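PDB 4IND: C381 turret protein from Sulfolobus turreted icosahedral virus, which probably builds the turrets that project from the virus capsid, assembling as a pentamer of chains that each contain three jelly-roll domains. Local coordinates for residues Asn101-Asn104 and Thr105-Tyr108; Val330-Phe333 and Ile334-Gly337. One frame throughout, in Å; residues are numbered along the deposited sequence. Where two conformers were deposited one is given.

Contact 1 of 2, residues Asn101-Asn104 and Thr105-Tyr108; sequences NNNN and TMTY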
# COMPACT_ATOMS: atom_id res chain seq x y z
N ASN A 101 -25.89 11.78 8.22
CA ASN A 101 -25.68 12.85 7.25
C ASN A 101 -26.95 13.48 6.69
O ASN A 101 -27.03 14.70 6.57
CB ASN A 101 -24.72 12.44 6.11
CG ASN A 101 -23.29 12.33 6.58
OD1 ASN A 101 -22.77 13.25 7.22
ND2 ASN A 101 -22.64 11.19 6.28
N ASN A 102 -27.93 12.63 6.36
CA ASN A 102 -29.14 13.09 5.69
C ASN A 102 -30.45 12.51 6.23
O ASN A 102 -31.49 12.68 5.62
CB ASN A 102 -29.05 12.82 4.18
CG ASN A 102 -28.07 13.74 3.47
OD1 ASN A 102 -27.00 13.32 3.04
ND2 ASN A 102 -28.43 15.00 3.33
N ASN A 103 -30.41 11.82 7.36
CA ASN A 103 -31.62 11.19 7.88
C ASN A 103 -32.36 12.12 8.82
O ASN A 103 -31.73 12.85 9.61
CB ASN A 103 -31.28 9.92 8.68
CG ASN A 103 -32.51 9.34 9.35
OD1 ASN A 103 -33.52 9.04 8.69
ND2 ASN A 103 -32.45 9.18 10.68
N ASN A 104 -33.68 12.10 8.77
CA ASN A 104 -34.47 12.70 9.84
C ASN A 104 -35.77 11.95 10.11
O ASN A 104 -36.70 12.52 10.70
CB ASN A 104 -34.74 14.17 9.57
CG ASN A 104 -35.43 14.40 8.26
OD1 ASN A 104 -36.22 13.58 7.80
ND2 ASN A 104 -35.12 15.52 7.63
N THR A 105 -35.84 10.69 9.68
CA THR A 105 -37.04 9.88 9.93
C THR A 105 -36.73 8.53 10.59
O THR A 105 -37.51 8.06 11.40
CB THR A 105 -37.85 9.62 8.66
OG1 THR A 105 -36.98 9.10 7.65
CG2 THR A 105 -38.50 10.90 8.16
N MET A 106 -35.61 7.92 10.24
CA MET A 106 -35.30 6.59 10.77
C MET A 106 -34.84 6.70 12.21
O MET A 106 -34.19 7.67 12.59
CB MET A 106 -34.26 5.87 9.89
CG MET A 106 -34.77 5.66 8.47
SD MET A 106 -33.70 4.66 7.42
CE MET A 106 -32.18 5.58 7.59
N THR A 107 -35.20 5.71 13.02
CA THR A 107 -34.97 5.80 14.47
C THR A 107 -34.33 4.57 15.09
O THR A 107 -34.37 3.47 14.53
CB THR A 107 -36.32 6.01 15.21
OG1 THR A 107 -37.24 4.98 14.85
CG2 THR A 107 -36.94 7.36 14.87
N TYR A 108 -33.74 4.78 16.27
CA TYR A 108 -33.40 3.70 17.18
C TYR A 108 -34.45 3.67 18.28
O TYR A 108 -34.92 4.72 18.74
CB TYR A 108 -32.04 3.94 17.82
CG TYR A 108 -30.88 3.90 16.86
CD1 TYR A 108 -30.85 2.97 15.81
CD2 TYR A 108 -29.81 4.77 16.99
CE1 TYR A 108 -29.78 2.93 14.94
CE2 TYR A 108 -28.73 4.73 16.12
CZ TYR A 108 -28.73 3.81 15.11
OH TYR A 108 -27.67 3.77 14.24
O HOH W 1 -34.99 10.97 6.56
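The side chain of Asn-103 reaches forward across the bend and grips the backbone of Thr-105 and Met-106. From CB, the first torsion sets CG anti to the backbone N and beside the carbonyl carbon (chi1 174°), which swings the amide over the onward chain. Asn-103 CG itself backs the turn, 3.5 Å from Met-106 N. The work is done by the two tip atoms. Asn-103 OD1 accepts two backbone N-H groups: Met-106 N at 2.8 Å, nearly straight at the hydrogen (168°) and on a lone pair in the carbonyl plane, and Thr-105 N at 3.0 Å, which comes from above that plane. A side-chain oxygen bonded to the N-H two residues on defines an Asx turn, here reinforced by the bond one residue further along. It lies in the loop between strands 94-96 and 108-110 of the first jelly roll. Asn-103 ND2 answers from the other end of the amide, donating to Met-106 O at 3.0 Å, with that oxygen close to the amide plane, and also to Pro-98 O. With both tip atoms engaged, rotation of the amide is fixed. Met-106, bent at chi3 (-55°), folds its CE back to 3.9 Å from Asn-103 OD1, while its side chain also touches Thr-163 and Ile-169 of the second domain. A water bridges Asn-104 and Thr-105, accepting from Asn-104 N at 2.8 Å and donating to Thr-105 OG1 at 2.9 Å; that hydroxyl also bonds Asn-166 OD1.

Contact 2 of 2, residues Val330-Phe333 and Ile334-Gly337; sequences VWDF and IAGG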
# COMPACT_ATOMS: atom_id res chain seq x y z
N VAL A 330 -16.62 -2.82 -30.11
CA VAL A 330 -15.40 -3.38 -29.50
C VAL A 330 -14.78 -4.47 -30.39
O VAL A 330 -13.62 -4.85 -30.23
CB VAL A 330 -15.65 -3.92 -28.09
CG1 VAL A 330 -15.92 -2.77 -27.12
CG2 VAL A 330 -16.80 -4.92 -28.09
N TRP A 331 -15.57 -4.98 -31.33
CA TRP A 331 -15.04 -5.88 -32.36
C TRP A 331 -15.96 -5.93 -33.55
O TRP A 331 -17.19 -6.01 -33.40
CB TRP A 331 -14.80 -7.30 -31.84
CG TRP A 331 -14.02 -8.11 -32.83
CD1 TRP A 331 -14.50 -9.08 -33.67
CD2 TRP A 331 -12.62 -7.98 -33.13
NE1 TRP A 331 -13.49 -9.56 -34.45
CE2 TRP A 331 -12.32 -8.90 -34.15
CE3 TRP A 331 -11.59 -7.16 -32.63
CZ2 TRP A 331 -11.03 -9.05 -34.68
CZ3 TRP A 331 -10.31 -7.31 -33.15
CH2 TRP A 331 -10.04 -8.25 -34.17
N ASP A 332 -15.38 -5.87 -34.74
CA ASP A 332 -16.15 -5.95 -35.96
C ASP A 332 -15.77 -7.26 -36.64
O ASP A 332 -14.64 -7.42 -37.10
CB ASP A 332 -15.84 -4.76 -36.85
CG ASP A 332 -16.68 -4.74 -38.11
OD1 ASP A 332 -17.06 -5.83 -38.59
OD2 ASP A 332 -16.97 -3.64 -38.61
N PHE A 333 -16.69 -8.22 -36.67
CA PHE A 333 -16.37 -9.56 -37.16
C PHE A 333 -16.20 -9.61 -38.68
O PHE A 333 -15.59 -10.54 -39.21
CB PHE A 333 -17.42 -10.57 -36.69
CG PHE A 333 -17.43 -10.76 -35.22
CD1 PHE A 333 -16.57 -11.66 -34.61
CD2 PHE A 333 -18.29 -10.01 -34.42
CE1 PHE A 333 -16.58 -11.82 -33.22
CE2 PHE A 333 -18.29 -10.17 -33.03
CZ PHE A 333 -17.44 -11.07 -32.44
N ILE A 334 -16.73 -8.61 -39.37
CA ILE A 334 -16.54 -8.52 -40.81
C ILE A 334 -15.16 -7.94 -41.11
O ILE A 334 -14.36 -8.53 -41.80
CB ILE A 334 -17.60 -7.63 -41.49
CG1 ILE A 334 -19.02 -8.11 -41.13
CG2 ILE A 334 -17.39 -7.58 -42.99
CD1 ILE A 334 -19.31 -9.53 -41.53
N ALA A 335 -14.89 -6.76 -40.55
CA ALA A 335 -13.64 -6.05 -40.79
C ALA A 335 -12.44 -6.72 -40.13
O ALA A 335 -11.33 -6.72 -40.67
CB ALA A 335 -13.76 -4.60 -40.30
N GLY A 336 -12.65 -7.28 -38.94
CA GLY A 336 -11.56 -7.82 -38.14
C GLY A 336 -11.37 -9.33 -38.21
O GLY A 336 -10.31 -9.83 -37.85
N GLY A 337 -12.39 -10.06 -38.65
CA GLY A 337 -12.32 -11.51 -38.69
C GLY A 337 -13.25 -12.16 -37.68
O GLY A 337 -13.72 -11.51 -36.74
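An Asx turn formed by Asp-332 and Ile-334 ends strand 328-332 and starts a short run of helical backbone angles. The carboxylate carries it: OD1 of Asp-332 takes Ile-334 N at 2.9 Å, almost in line with its C-O bond, and Ala-335 N at 3.1 Å, from above the carboxylate plane. CG anti to the backbone N (chi1 -176°) leans the carboxylate along the following residues, with Asp-332 CG 3.7 Å from Ala-335 CB; OD2 is held by Gln-315. Backbone closure comes from Gly-336 N to Asp-332 O at 2.7 Å, with a weak bond from Gly-337 N to Phe-333 O. A second tie uses the indole: Trp-331 NE1 donates to Gly-337 O at 3.0 Å, straight at the hydrogen (171°) and in the ring plane. The same indole sets Trp-331 CD1 3.4 Å above the plane of the Phe-333 ring, over its centre. A classic beta bulge, with Val-330 and Trp-331 both facing Leu-316, precedes the turn on this strand, the outermost of its sheet within the chain, which pairs with strand 311-319. Phe-333 packs on that strand and on strand 295-305 of the other sheet, whereas Trp-331 meets Trp-344 and, in the second subunit, Phe-271, each edge-to-face.

How the contacts relate
Contact 1 comes first along the chain and contact 2 more than 200 residues later; the contacts lie on opposite sides of the chain's centre, 53 Å apart between centres and about 36 Å between nearest atoms. They share no sheet and belong to different domains: residues 101-108 to the first galactose-binding-like domain, residues 330-337 to the third, nucleoplasmin-like one. Along the chain, contact 1 runs into the start of strand 108-110, while contact 2 closes strand 328-332. Their surroundings differ as well: contact 1 meets the second domain within its own chain, and contact 2 packs against a neighbouring subunit of the five-chain assembly.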